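Local structure of OxsB protein (Bacillus megaterium, 5UL3) at residues I457-V462 with K531-I536; F473-Q478 with D491-T496; L84-R87 with W92-I95. The protein uses cobalamin, a [4Fe-4S] cluster and S-adenosylmethionine to catalyse the oxidative ring contraction of dAMP to an oxetane aldehyde in oxetanocin A biosynthesis. All blocks are in the same frame, centred on the assembly; numbering follows the deposited sequence.

Contact 1: residues I457-V462 with K531-I536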
ATOM      1  N   ILE A 457     -17.084 -19.008   3.253  1.00 24.54           N
ATOM      2  CA  ILE A 457     -17.645 -19.094   1.911  1.00 23.30           C
ATOM      3  C   ILE A 457     -16.941 -18.133   0.955  1.00 27.15           C
ATOM      4  O   ILE A 457     -16.718 -18.466  -0.210  1.00 23.97           O
ATOM      5  CB  ILE A 457     -19.164 -18.855   1.955  1.00 25.75           C
ATOM      6  CG1 ILE A 457     -19.846 -20.030   2.665  1.00 30.60           C
ATOM      7  CG2 ILE A 457     -19.724 -18.690   0.539  1.00 24.27           C
ATOM      8  CD1 ILE A 457     -21.249 -19.708   3.159  1.00 37.31           C
ATOM      9  N   ALA A 458     -16.587 -16.929   1.421  1.00 25.22           N
ATOM     10  CA  ALA A 458     -15.854 -16.014   0.554  1.00 25.06           C
ATOM     11  C   ALA A 458     -14.553 -16.656   0.087  1.00 25.71           C
ATOM     12  O   ALA A 458     -14.197 -16.565  -1.091  1.00 25.50           O
ATOM     13  CB  ALA A 458     -15.565 -14.691   1.273  1.00 21.88           C
ATOM     14  N   LEU A 459     -13.842 -17.321   0.997  1.00 25.88           N
ATOM     15  CA  LEU A 459     -12.564 -17.943   0.631  1.00 25.89           C
ATOM     16  C   LEU A 459     -12.776 -19.094  -0.339  1.00 28.32           C
ATOM     17  O   LEU A 459     -11.976 -19.304  -1.260  1.00 25.75           O
ATOM     18  CB  LEU A 459     -11.832 -18.437   1.878  1.00 24.23           C
ATOM     19  CG  LEU A 459     -11.469 -17.391   2.929  1.00 27.28           C
ATOM     20  CD1 LEU A 459     -10.725 -18.053   4.113  1.00 27.77           C
ATOM     21  CD2 LEU A 459     -10.664 -16.256   2.315  1.00 28.08           C
ATOM     22  N   ARG A 460     -13.856 -19.841  -0.144  1.00 24.71           N
ATOM     23  CA  ARG A 460     -14.217 -20.929  -1.047  1.00 28.03           C
ATOM     24  C   ARG A 460     -14.451 -20.419  -2.467  1.00 26.47           C
ATOM     25  O   ARG A 460     -13.943 -20.989  -3.445  1.00 26.93           O
ATOM     26  CB  ARG A 460     -15.469 -21.613  -0.481  1.00 32.45           C
ATOM     27  CG  ARG A 460     -15.833 -22.963  -1.049  1.00 39.66           C
ATOM     28  CD  ARG A 460     -17.091 -23.527  -0.363  1.00 37.08           C
ATOM     29  NE  ARG A 460     -16.862 -23.953   1.014  1.00 37.31           N
ATOM     30  CZ  ARG A 460     -17.822 -24.098   1.922  1.00 34.48           C
ATOM     31  NH1 ARG A 460     -19.093 -23.841   1.609  1.00 40.75           N
ATOM     32  NH2 ARG A 460     -17.517 -24.491   3.145  1.00 39.12           N
ATOM     33  N   LEU A 461     -15.230 -19.343  -2.603  1.00 26.12           N
ATOM     34  CA  LEU A 461     -15.550 -18.808  -3.922  1.00 21.88           C
ATOM     35  C   LEU A 461     -14.315 -18.260  -4.636  1.00 26.83           C
ATOM     36  O   LEU A 461     -14.100 -18.537  -5.822  1.00 26.16           O
ATOM     37  CB  LEU A 461     -16.629 -17.721  -3.787  1.00 27.83           C
ATOM     38  CG  LEU A 461     -17.983 -18.245  -3.299  1.00 25.49           C
ATOM     39  CD1 LEU A 461     -18.894 -17.110  -2.787  1.00 26.10           C
ATOM     40  CD2 LEU A 461     -18.691 -19.017  -4.428  1.00 28.24           C
ATOM     41  N   VAL A 462     -13.498 -17.472  -3.937  1.00 26.22           N
ATOM     42  CA  VAL A 462     -12.339 -16.870  -4.600  1.00 22.68           C
ATOM     43  C   VAL A 462     -11.313 -17.939  -4.948  1.00 25.58           C
ATOM     44  O   VAL A 462     -10.752 -17.937  -6.051  1.00 25.20           O
ATOM     45  CB  VAL A 462     -11.712 -15.763  -3.733  1.00 22.95           C
ATOM     46  CG1 VAL A 462     -10.422 -15.234  -4.415  1.00 28.84           C
ATOM     47  CG2 VAL A 462     -12.723 -14.597  -3.548  1.00 24.54           C
ATOM     48  N   LYS A 531      -6.116 -28.193   2.573  1.00 36.25           N
ATOM     49  CA  LYS A 531      -5.266 -27.410   3.466  1.00 28.00           C
ATOM     50  C   LYS A 531      -6.118 -26.543   4.390  1.00 36.52           C
ATOM     51  O   LYS A 531      -7.129 -25.986   3.957  1.00 35.05           O
ATOM     52  CB  LYS A 531      -4.328 -26.524   2.671  1.00 31.67           C
ATOM     53  CG  LYS A 531      -3.519 -27.278   1.636  1.00 42.72           C
ATOM     54  CD  LYS A 531      -2.195 -26.591   1.381  1.00 49.12           C
ATOM     55  CE  LYS A 531      -1.131 -27.604   0.974  1.00 58.57           C
ATOM     56  NZ  LYS A 531      -1.004 -28.712   1.971  1.00 63.40           N
ATOM     57  N   PRO A 532      -5.736 -26.416   5.655  1.00 31.86           N
ATOM     58  CA  PRO A 532      -6.501 -25.567   6.570  1.00 34.40           C
ATOM     59  C   PRO A 532      -6.298 -24.090   6.272  1.00 31.00           C
ATOM     60  O   PRO A 532      -5.322 -23.669   5.643  1.00 26.89           O
ATOM     61  CB  PRO A 532      -5.957 -25.933   7.954  1.00 31.68           C
ATOM     62  CG  PRO A 532      -4.640 -26.595   7.708  1.00 34.54           C
ATOM     63  CD  PRO A 532      -4.687 -27.197   6.344  1.00 33.21           C
ATOM     64  N   VAL A 533      -7.261 -23.296   6.758  1.00 28.26           N
ATOM     65  CA  VAL A 533      -7.271 -21.863   6.484  1.00 26.71           C
ATOM     66  C   VAL A 533      -5.989 -21.195   6.965  1.00 24.71           C
ATOM     67  O   VAL A 533      -5.478 -20.277   6.312  1.00 24.59           O
ATOM     68  CB  VAL A 533      -8.519 -21.206   7.114  1.00 22.80           C
ATOM     69  CG1 VAL A 533      -8.421 -19.679   7.031  1.00 24.40           C
ATOM     70  CG2 VAL A 533      -9.784 -21.700   6.423  1.00 25.47           C
ATOM     71  N   TYR A 534      -5.433 -21.636   8.103  1.00 24.88           N
ATOM     72  CA  TYR A 534      -4.256 -20.936   8.616  1.00 25.05           C
ATOM     73  C   TYR A 534      -3.097 -20.943   7.626  1.00 27.15           C
ATOM     74  O   TYR A 534      -2.206 -20.096   7.744  1.00 23.35           O
ATOM     75  CB  TYR A 534      -3.796 -21.501   9.970  1.00 28.11           C
ATOM     76  CG  TYR A 534      -3.319 -22.941   9.997  1.00 26.60           C
ATOM     77  CD1 TYR A 534      -2.086 -23.309   9.457  1.00 30.28           C
ATOM     78  CD2 TYR A 534      -4.070 -23.922  10.641  1.00 28.49           C
ATOM     79  CE1 TYR A 534      -1.640 -24.642   9.508  1.00 32.06           C
ATOM     80  CE2 TYR A 534      -3.623 -25.260  10.706  1.00 29.40           C
ATOM     81  CZ  TYR A 534      -2.420 -25.606  10.129  1.00 34.44           C
ATOM     82  OH  TYR A 534      -1.997 -26.925  10.186  1.00 36.79           O
ATOM     83  N   THR A 535      -3.111 -21.832   6.626  1.00 26.11           N
ATOM     84  CA  THR A 535      -2.027 -21.836   5.647  1.00 24.73           C
ATOM     85  C   THR A 535      -1.977 -20.561   4.803  1.00 30.19           C
ATOM     86  O   THR A 535      -0.936 -20.282   4.209  1.00 27.36           O
ATOM     87  CB  THR A 535      -2.120 -23.071   4.721  1.00 29.69           C
ATOM     88  OG1 THR A 535      -3.354 -23.065   3.977  1.00 28.23           O
ATOM     89  CG2 THR A 535      -2.014 -24.375   5.522  1.00 29.09           C
ATOM     90  N   ILE A 536      -3.047 -19.765   4.738  1.00 25.85           N
ATOM     91  CA  ILE A 536      -3.016 -18.533   3.950  1.00 24.83           C
ATOM     92  C   ILE A 536      -3.039 -17.272   4.824  1.00 25.87           C
ATOM     93  O   ILE A 536      -3.227 -16.161   4.301  1.00 24.88           O
ATOM     94  CB  ILE A 536      -4.142 -18.505   2.902  1.00 27.85           C
ATOM     95  CG1 ILE A 536      -5.514 -18.544   3.583  1.00 24.16           C
ATOM     96  CG2 ILE A 536      -4.000 -19.675   1.930  1.00 30.05           C
ATOM     97  CD1 ILE A 536      -6.647 -18.102   2.671  1.00 27.47           C
TER
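Leu459 meets Val533 and Ile536 in a small, buried, wholly apolar contact that joins helix 452-464 to the loop between helix 521-527 and strand 546-547, within the radical SAM core. The leucine side chain points off the helix, with CG anti to the carbonyl carbon (chi1 -60°). Its CD1 methyl ends 4.1 Å from CG1 of Val533, and the two side chains cross at about a right angle, methyl to methyl. Both methyls of Leu459 lie near CD1 of Ile536, Leu459 CD1 slightly the closer at 4.3 Å. On the loop side, a single turn of 3-10 helix at 533-535 brings Val533 and Ile536 to bear on the same leucine. That turn is gripped at its start: O of Pro532 accepts hydrogen bonds from both the backbone N and OG1 of Thr535, the latter at 2.6 Å and nearly in line with the carbonyl bond. Strand 470-473, a parallel strand of the radical SAM sheet, lies against the trio, since Ile471 touches all three. With no hydrogen bond between the segments and only 100 Å² buried, the pairing rests on dispersion and the exclusion of water, and sets little directional constraint on how helix and loop meet.

Contact 2: residues F473-Q478 with D491-T496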
ATOM      1  N   PHE A 473      -5.392 -11.647   9.723  1.00 22.99           N
ATOM      2  CA  PHE A 473      -5.999 -12.330  10.864  1.00 23.84           C
ATOM      3  C   PHE A 473      -5.400 -11.758  12.135  1.00 25.67           C
ATOM      4  O   PHE A 473      -4.186 -11.818  12.330  1.00 25.37           O
ATOM      5  CB  PHE A 473      -5.782 -13.848  10.800  1.00 23.86           C
ATOM      6  CG  PHE A 473      -6.817 -14.631  11.586  1.00 23.66           C
ATOM      7  CD1 PHE A 473      -6.617 -14.921  12.923  1.00 27.29           C
ATOM      8  CD2 PHE A 473      -7.996 -15.044  10.979  1.00 27.16           C
ATOM      9  CE1 PHE A 473      -7.594 -15.622  13.649  1.00 25.25           C
ATOM     10  CE2 PHE A 473      -8.965 -15.751  11.692  1.00 29.54           C
ATOM     11  CZ  PHE A 473      -8.750 -16.043  13.025  1.00 28.03           C
ATOM     12  N   ILE A 474      -6.246 -11.172  12.981  1.00 23.05           N
ATOM     13  CA  ILE A 474      -5.763 -10.581  14.218  1.00 21.87           C
ATOM     14  C   ILE A 474      -6.269 -11.458  15.355  1.00 24.02           C
ATOM     15  O   ILE A 474      -7.395 -11.276  15.816  1.00 23.51           O
ATOM     16  CB  ILE A 474      -6.250  -9.132  14.374  1.00 21.47           C
ATOM     17  CG1 ILE A 474      -5.948  -8.321  13.103  1.00 27.47           C
ATOM     18  CG2 ILE A 474      -5.580  -8.483  15.553  1.00 24.06           C
ATOM     19  CD1 ILE A 474      -6.768  -7.017  13.031  1.00 25.25           C
ATOM     20  N   MET A 475      -5.443 -12.414  15.778  1.00 26.37           N
ATOM     21  CA  MET A 475      -5.860 -13.435  16.741  1.00 25.73           C
ATOM     22  C   MET A 475      -6.231 -12.816  18.086  1.00 25.42           C
ATOM     23  O   MET A 475      -7.295 -13.105  18.643  1.00 27.72           O
ATOM     24  CB  MET A 475      -4.730 -14.458  16.907  1.00 26.44           C
ATOM     25  CG  MET A 475      -4.936 -15.483  18.059  1.00 25.94           C
ATOM     26  SD  MET A 475      -6.317 -16.584  17.704  1.00 29.58           S
ATOM     27  CE  MET A 475      -5.617 -17.577  16.375  1.00 30.28           C
ATOM     28  N   PHE A 476      -5.368 -11.957  18.614  1.00 26.19           N
ATOM     29  CA  PHE A 476      -5.504 -11.386  19.949  1.00 33.36           C
ATOM     30  C   PHE A 476      -5.976  -9.938  19.874  1.00 31.81           C
ATOM     31  O   PHE A 476      -5.494  -9.161  19.047  1.00 28.00           O
ATOM     32  CB  PHE A 476      -4.162 -11.443  20.683  1.00 27.92           C
ATOM     33  CG  PHE A 476      -3.591 -12.835  20.817  1.00 28.48           C
ATOM     34  CD1 PHE A 476      -4.091 -13.715  21.774  1.00 29.96           C
ATOM     35  CD2 PHE A 476      -2.533 -13.247  20.021  1.00 26.36           C
ATOM     36  CE1 PHE A 476      -3.560 -14.983  21.921  1.00 29.01           C
ATOM     37  CE2 PHE A 476      -1.996 -14.529  20.159  1.00 28.55           C
ATOM     38  CZ  PHE A 476      -2.507 -15.395  21.116  1.00 31.09           C
ATOM     39  N   ASP A 477      -6.922  -9.561  20.740  1.00 25.13           N
ATOM     40  CA  ASP A 477      -7.232  -8.145  20.888  1.00 25.44           C
ATOM     41  C   ASP A 477      -7.502  -7.850  22.357  1.00 31.26           C
ATOM     42  O   ASP A 477      -7.947  -8.721  23.110  1.00 27.80           O
ATOM     43  CB  ASP A 477      -8.408  -7.683  20.009  1.00 26.65           C
ATOM     44  CG  ASP A 477      -9.761  -8.206  20.479  1.00 31.48           C
ATOM     45  OD1 ASP A 477      -9.970  -9.432  20.441  1.00 26.73           O
ATOM     46  OD2 ASP A 477     -10.640  -7.370  20.822  1.00 29.61           O
ATOM     47  N   GLN A 478      -7.223  -6.604  22.743  1.00 31.51           N
ATOM     48  CA  GLN A 478      -7.072  -6.256  24.150  1.00 30.45           C
ATOM     49  C   GLN A 478      -8.387  -6.313  24.915  1.00 31.84           C
ATOM     50  O   GLN A 478      -8.367  -6.502  26.136  1.00 39.65           O
ATOM     51  CB  GLN A 478      -6.443  -4.862  24.274  1.00 31.80           C
ATOM     52  CG  GLN A 478      -4.953  -4.802  23.898  1.00 30.71           C
ATOM     53  CD  GLN A 478      -4.696  -4.597  22.405  1.00 26.83           C
ATOM     54  OE1 GLN A 478      -5.609  -4.668  21.578  1.00 27.70           O
ATOM     55  NE2 GLN A 478      -3.444  -4.321  22.066  1.00 31.87           N
ATOM     56  N   ASP A 491     -10.560 -23.048  15.757  1.00 33.14           N
ATOM     57  CA  ASP A 491     -11.475 -23.893  14.989  1.00 31.86           C
ATOM     58  C   ASP A 491     -11.628 -23.387  13.557  1.00 32.20           C
ATOM     59  O   ASP A 491     -11.518 -24.158  12.597  1.00 29.61           O
ATOM     60  CB  ASP A 491     -12.847 -23.941  15.669  1.00 34.68           C
ATOM     61  CG  ASP A 491     -12.858 -24.795  16.924  1.00 42.12           C
ATOM     62  OD1 ASP A 491     -11.866 -25.515  17.171  1.00 44.36           O
ATOM     63  OD2 ASP A 491     -13.872 -24.743  17.657  1.00 51.29           O
ATOM     64  N   PHE A 492     -11.919 -22.091  13.401  1.00 29.89           N
ATOM     65  CA  PHE A 492     -12.011 -21.481  12.077  1.00 26.59           C
ATOM     66  C   PHE A 492     -10.756 -21.742  11.244  1.00 26.55           C
ATOM     67  O   PHE A 492     -10.841 -22.161  10.082  1.00 28.22           O
ATOM     68  CB  PHE A 492     -12.245 -19.974  12.220  1.00 26.70           C
ATOM     69  CG  PHE A 492     -12.182 -19.203  10.915  1.00 27.39           C
ATOM     70  CD1 PHE A 492     -13.316 -19.045  10.123  1.00 28.83           C
ATOM     71  CD2 PHE A 492     -11.000 -18.615  10.502  1.00 29.28           C
ATOM     72  CE1 PHE A 492     -13.270 -18.316   8.936  1.00 31.08           C
ATOM     73  CE2 PHE A 492     -10.949 -17.892   9.305  1.00 24.69           C
ATOM     74  CZ  PHE A 492     -12.089 -17.745   8.528  1.00 30.16           C
ATOM     75  N   LEU A 493      -9.584 -21.472  11.824  1.00 27.89           N
ATOM     76  CA  LEU A 493      -8.318 -21.586  11.110  1.00 29.03           C
ATOM     77  C   LEU A 493      -7.975 -23.022  10.733  1.00 30.91           C
ATOM     78  O   LEU A 493      -7.218 -23.232   9.781  1.00 28.04           O
ATOM     79  CB  LEU A 493      -7.195 -20.989  11.958  1.00 27.85           C
ATOM     80  CG  LEU A 493      -7.304 -19.473  12.130  1.00 25.77           C
ATOM     81  CD1 LEU A 493      -6.447 -19.067  13.277  1.00 30.80           C
ATOM     82  CD2 LEU A 493      -6.852 -18.756  10.845  1.00 23.68           C
ATOM     83  N   GLU A 494      -8.502 -24.003  11.454  1.00 28.28           N
ATOM     84  CA  GLU A 494      -8.286 -25.413  11.151  1.00 31.90           C
ATOM     85  C   GLU A 494      -9.278 -25.970  10.134  1.00 31.34           C
ATOM     86  O   GLU A 494      -9.144 -27.130   9.739  1.00 34.54           O
ATOM     87  CB  GLU A 494      -8.337 -26.236  12.447  1.00 30.77           C
ATOM     88  CG  GLU A 494      -7.123 -26.018  13.320  1.00 28.53           C
ATOM     89  CD  GLU A 494      -7.307 -26.474  14.753  1.00 33.68           C
ATOM     90  OE1 GLU A 494      -8.060 -27.451  14.976  1.00 41.87           O
ATOM     91  OE2 GLU A 494      -6.705 -25.842  15.654  1.00 31.91           O
ATOM     92  N   ARG A 495     -10.259 -25.187   9.686  1.00 29.45           N
ATOM     93  CA  ARG A 495     -11.237 -25.711   8.737  1.00 27.89           C
ATOM     94  C   ARG A 495     -10.566 -26.053   7.412  1.00 34.38           C
ATOM     95  O   ARG A 495      -9.759 -25.277   6.888  1.00 29.25           O
ATOM     96  CB  ARG A 495     -12.371 -24.711   8.524  1.00 28.17           C
ATOM     97  CG  ARG A 495     -13.311 -24.677   9.728  1.00 32.23           C
ATOM     98  CD  ARG A 495     -14.510 -23.832   9.479  1.00 40.26           C
ATOM     99  NE  ARG A 495     -15.368 -24.378   8.439  1.00 39.63           N
ATOM    100  CZ  ARG A 495     -16.606 -23.957   8.218  1.00 41.31           C
ATOM    101  NH1 ARG A 495     -17.117 -22.997   8.975  1.00 43.58           N
ATOM    102  NH2 ARG A 495     -17.328 -24.487   7.243  1.00 41.89           N
ATOM    103  N   THR A 496     -10.898 -27.229   6.876  1.00 35.86           N
ATOM    104  CA  THR A 496     -10.363 -27.693   5.603  1.00 31.38           C
ATOM    105  C   THR A 496     -11.412 -27.682   4.496  1.00 33.98           C
ATOM    106  O   THR A 496     -11.150 -28.174   3.392  1.00 36.92           O
ATOM    107  CB  THR A 496      -9.761 -29.098   5.767  1.00 30.93           C
ATOM    108  OG1 THR A 496     -10.743 -29.988   6.325  1.00 34.89           O
ATOM    109  CG2 THR A 496      -8.562 -29.041   6.697  1.00 36.02           C
TER
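Leu493 lays its isopropyl end over one face of the Phe473 ring, and the two account for most of the buried surface. The CD2 methyl sits above the middle of the ring, 3.8 Å from the ring centroid and 13° off the normal, a CH-pi contact. CD1 lies over the same face, toward its CE1 and CZ rim, 3.6 Å from Phe473 CE1. The two side chains come at each other from opposite directions; Phe473 has its CG anti to the backbone N (chi1 -156°), which carries the ring across to the helix. Phe473 ends strand 470-473, a parallel strand of the partial TIM barrel of the radical SAM domain, and helix 484-493 follows it, so the contact packs the C-terminal turn of that helix back onto the strand leading to it. The Phe473 side chain also lies about 5 Å from that of Glu436, which binds S-adenosylmethionine. Phe492, one residue before Leu493, adds its ring: the planes are 18° from parallel but slid so far apart that they barely overlap, with centroids 6.0 Å apart, and the touch is between Phe473 CE2 and Phe492 CD2 at 3.7 Å. Met475, its chain bent at chi2 and chi3, curls its CE methyl to 3.5 Å from Leu493 CD1, the methyl that also meets Phe473 CE1. Helix 620-648 covers this side, its Leu641 touching Met475 and His638 touching Leu493.

Contact 3: residues L84-R87 with W92-I95; sequences LLMR and WYEI
Leu85 packs obliquely against the indole of Trp92, and this is the close-packed half of the contact; Met86 CE and the phenol end of Tyr93 make the loose half. Two parts of the leucine are used. Its CB lies 3.5 Å from the indole NE1, while its CD1 methyl is 3.9 Å from CZ2, so the leucine spans from the pyrrole part of the indole to the benzene part. The tryptophan has CG between the backbone N and the carbonyl carbon (chi1 69°), which swings the indole back toward the helix. Tyr93 CB covers one face of that indole, 3.5 Å above the plane and over its centre. The packing continues beyond the two segments: Phe105 of strand 102-106 meets Trp92 edge-to-face and also touches Leu85, and Leu111 of helix 109-115 backs the leucine.

Outward the fit slackens. Met86 is exposed and stretched out through chi1 and chi2, and its CE comes no nearer than 4.4 Å to the hydroxyl OH of Tyr93, a grazing approach at the rim. Neither residue makes a hydrogen bond across the contact. Beyond Tyr93 the loop is exposed and poorly ordered at Glu94 and Ile95, although Arg80 NH1 donates to the carbonyl O of Glu94, and a crystal neighbour touches the loop from Trp92 to Ile95.

The arrangement is that of a short helix whose following loop folds back over it: helix 83-88 and its loop connect strands 69-73 and 102-106, neighbours in a four-stranded antiparallel sheet, consistent with the N-terminal domain of unknown function and away from the cofactor-binding sites.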
ATOM      1  N   LEU A  84      -3.264  25.883 -18.691  1.00 22.31           N
ATOM      2  CA  LEU A  84      -2.491  27.097 -18.460  1.00 25.16           C
ATOM      3  C   LEU A  84      -2.980  28.210 -19.375  1.00 22.93           C
ATOM      4  O   LEU A  84      -3.189  29.342 -18.928  1.00 25.41           O
ATOM      5  CB  LEU A  84      -0.997  26.844 -18.681  1.00 22.61           C
ATOM      6  CG  LEU A  84      -0.077  28.018 -18.348  1.00 22.42           C
ATOM      7  CD1 LEU A  84       1.284  27.486 -17.888  1.00 27.51           C
ATOM      8  CD2 LEU A  84       0.147  28.958 -19.573  1.00 22.61           C
ATOM      9  N   LEU A  85      -3.154  27.904 -20.658  1.00 23.15           N
ATOM     10  CA  LEU A  85      -3.668  28.925 -21.570  1.00 24.83           C
ATOM     11  C   LEU A  85      -5.061  29.366 -21.153  1.00 26.48           C
ATOM     12  O   LEU A  85      -5.402  30.556 -21.257  1.00 24.72           O
ATOM     13  CB  LEU A  85      -3.680  28.399 -23.006  1.00 23.47           C
ATOM     14  CG  LEU A  85      -2.305  28.091 -23.619  1.00 26.82           C
ATOM     15  CD1 LEU A  85      -2.447  27.450 -25.001  1.00 27.86           C
ATOM     16  CD2 LEU A  85      -1.409  29.324 -23.680  1.00 27.67           C
ATOM     17  N   MET A  86      -5.879  28.423 -20.662  1.00 25.27           N
ATOM     18  CA  MET A  86      -7.236  28.759 -20.250  1.00 26.66           C
ATOM     19  C   MET A  86      -7.243  29.691 -19.041  1.00 29.56           C
ATOM     20  O   MET A  86      -8.083  30.593 -18.954  1.00 28.05           O
ATOM     21  CB  MET A  86      -8.031  27.485 -19.957  1.00 25.90           C
ATOM     22  CG  MET A  86      -9.507  27.734 -19.762  1.00 37.83           C
ATOM     23  SD  MET A  86     -10.381  26.181 -19.507  1.00 56.81           S
ATOM     24  CE  MET A  86     -10.069  25.371 -21.077  1.00 47.95           C
ATOM     25  N   ARG A  87      -6.322  29.493 -18.096  1.00 25.92           N
ATOM     26  CA  ARG A  87      -6.215  30.426 -16.975  1.00 28.39           C
ATOM     27  C   ARG A  87      -5.778  31.807 -17.448  1.00 30.87           C
ATOM     28  O   ARG A  87      -6.243  32.826 -16.920  1.00 33.01           O
ATOM     29  CB  ARG A  87      -5.233  29.894 -15.929  1.00 26.21           C
ATOM     30  CG  ARG A  87      -5.728  28.664 -15.209  1.00 29.22           C
ATOM     31  CD  ARG A  87      -4.814  28.293 -14.025  1.00 27.49           C
ATOM     32  NE  ARG A  87      -3.442  27.952 -14.417  1.00 31.06           N
ATOM     33  CZ  ARG A  87      -3.018  26.714 -14.685  1.00 24.94           C
ATOM     34  NH1 ARG A  87      -3.861  25.682 -14.639  1.00 27.99           N
ATOM     35  NH2 ARG A  87      -1.752  26.517 -15.003  1.00 26.61           N
ATOM     36  N   TRP A  92      -9.360  32.504 -25.507  1.00 24.08           N
ATOM     37  CA  TRP A  92      -8.379  32.750 -26.552  1.00 24.23           C
ATOM     38  C   TRP A  92      -8.710  32.012 -27.845  1.00 25.60           C
ATOM     39  O   TRP A  92      -8.273  32.450 -28.918  1.00 30.07           O
ATOM     40  CB  TRP A  92      -6.963  32.381 -26.093  1.00 27.93           C
ATOM     41  CG  TRP A  92      -6.707  30.911 -25.910  1.00 26.87           C
ATOM     42  CD1 TRP A  92      -6.818  30.193 -24.746  1.00 26.64           C
ATOM     43  CD2 TRP A  92      -6.274  29.979 -26.916  1.00 24.40           C
ATOM     44  NE1 TRP A  92      -6.498  28.875 -24.976  1.00 26.70           N
ATOM     45  CE2 TRP A  92      -6.150  28.717 -26.291  1.00 28.02           C
ATOM     46  CE3 TRP A  92      -5.986  30.089 -28.282  1.00 26.43           C
ATOM     47  CZ2 TRP A  92      -5.756  27.567 -26.987  1.00 30.22           C
ATOM     48  CZ3 TRP A  92      -5.585  28.941 -28.975  1.00 34.26           C
ATOM     49  CH2 TRP A  92      -5.479  27.699 -28.320  1.00 33.97           C
ATOM     50  N   TYR A  93      -9.475  30.929 -27.778  1.00 24.83           N
ATOM     51  CA  TYR A  93      -9.603  30.013 -28.911  1.00 32.51           C
ATOM     52  C   TYR A  93     -11.000  30.067 -29.526  1.00 36.59           C
ATOM     53  O   TYR A  93     -11.944  30.611 -28.950  1.00 36.39           O
ATOM     54  CB  TYR A  93      -9.284  28.583 -28.467  1.00 31.87           C
ATOM     55  CG  TYR A  93     -10.175  28.125 -27.348  1.00 32.61           C
ATOM     56  CD1 TYR A  93     -11.383  27.503 -27.614  1.00 37.31           C
ATOM     57  CD2 TYR A  93      -9.819  28.332 -26.021  1.00 30.05           C
ATOM     58  CE1 TYR A  93     -12.209  27.098 -26.601  1.00 33.42           C
ATOM     59  CE2 TYR A  93     -10.641  27.920 -24.989  1.00 32.95           C
ATOM     60  CZ  TYR A  93     -11.836  27.299 -25.289  1.00 38.50           C
ATOM     61  OH  TYR A  93     -12.664  26.885 -24.272  1.00 45.65           O
ATOM     62  N   GLU A  94     -11.122  29.475 -30.718  1.00 36.57           N
ATOM     63  CA  GLU A  94     -12.406  29.364 -31.405  1.00 50.43           C
ATOM     64  C   GLU A  94     -13.095  28.065 -30.996  1.00 55.89           C
ATOM     65  O   GLU A  94     -12.526  26.979 -31.160  1.00 56.70           O
ATOM     66  CB  GLU A  94     -12.215  29.410 -32.918  1.00 45.22           C
ATOM     67  CG  GLU A  94     -11.611  30.687 -33.442  1.00 49.64           C
ATOM     68  CD  GLU A  94     -11.153  30.542 -34.877  1.00 76.83           C
ATOM     69  OE1 GLU A  94     -10.685  29.438 -35.235  1.00 86.22           O
ATOM     70  OE2 GLU A  94     -11.269  31.521 -35.650  1.00 82.82           O
ATOM     71  N   ILE A  95     -14.321  28.182 -30.471  1.00 58.85           N
ATOM     72  CA  ILE A  95     -15.061  27.020 -29.973  1.00 55.11           C
ATOM     73  C   ILE A  95     -15.384  26.047 -31.099  1.00 58.27           C
ATOM     74  O   ILE A  95     -15.522  24.838 -30.868  1.00 63.36           O
ATOM     75  CB  ILE A  95     -16.340  27.482 -29.241  1.00 61.65           C
ATOM     76  CG1 ILE A  95     -15.987  28.321 -28.011  1.00 67.53           C
ATOM     77  CG2 ILE A  95     -17.202  26.296 -28.818  1.00 60.80           C
ATOM     78  CD1 ILE A  95     -17.158  28.519 -27.058  1.00 60.35           C
TER

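How the contacts relate
Contact 3 comes first along the chain and stands apart, beside the N-terminal antiparallel sheet; its centre is 56 Å from that of contact 1 and 60 Å from that of contact 2, on the opposite side of the chain's centre. It probably belongs to the N-terminal domain, away from the cofactor sites. Contacts 1 and 2 are neighbours in the radical SAM core, centres 12 Å apart, and both segments of contact 2 fall between those of contact 1 in sequence. Both are built against strand 470-473: contact 1 packs on its Ile471, contact 2 starts at its last residue. They meet directly through probable hydrogen bonds, Tyr534 N to Leu493 O (2.9 Å) and Val533 N to Arg495 O (3.2 Å).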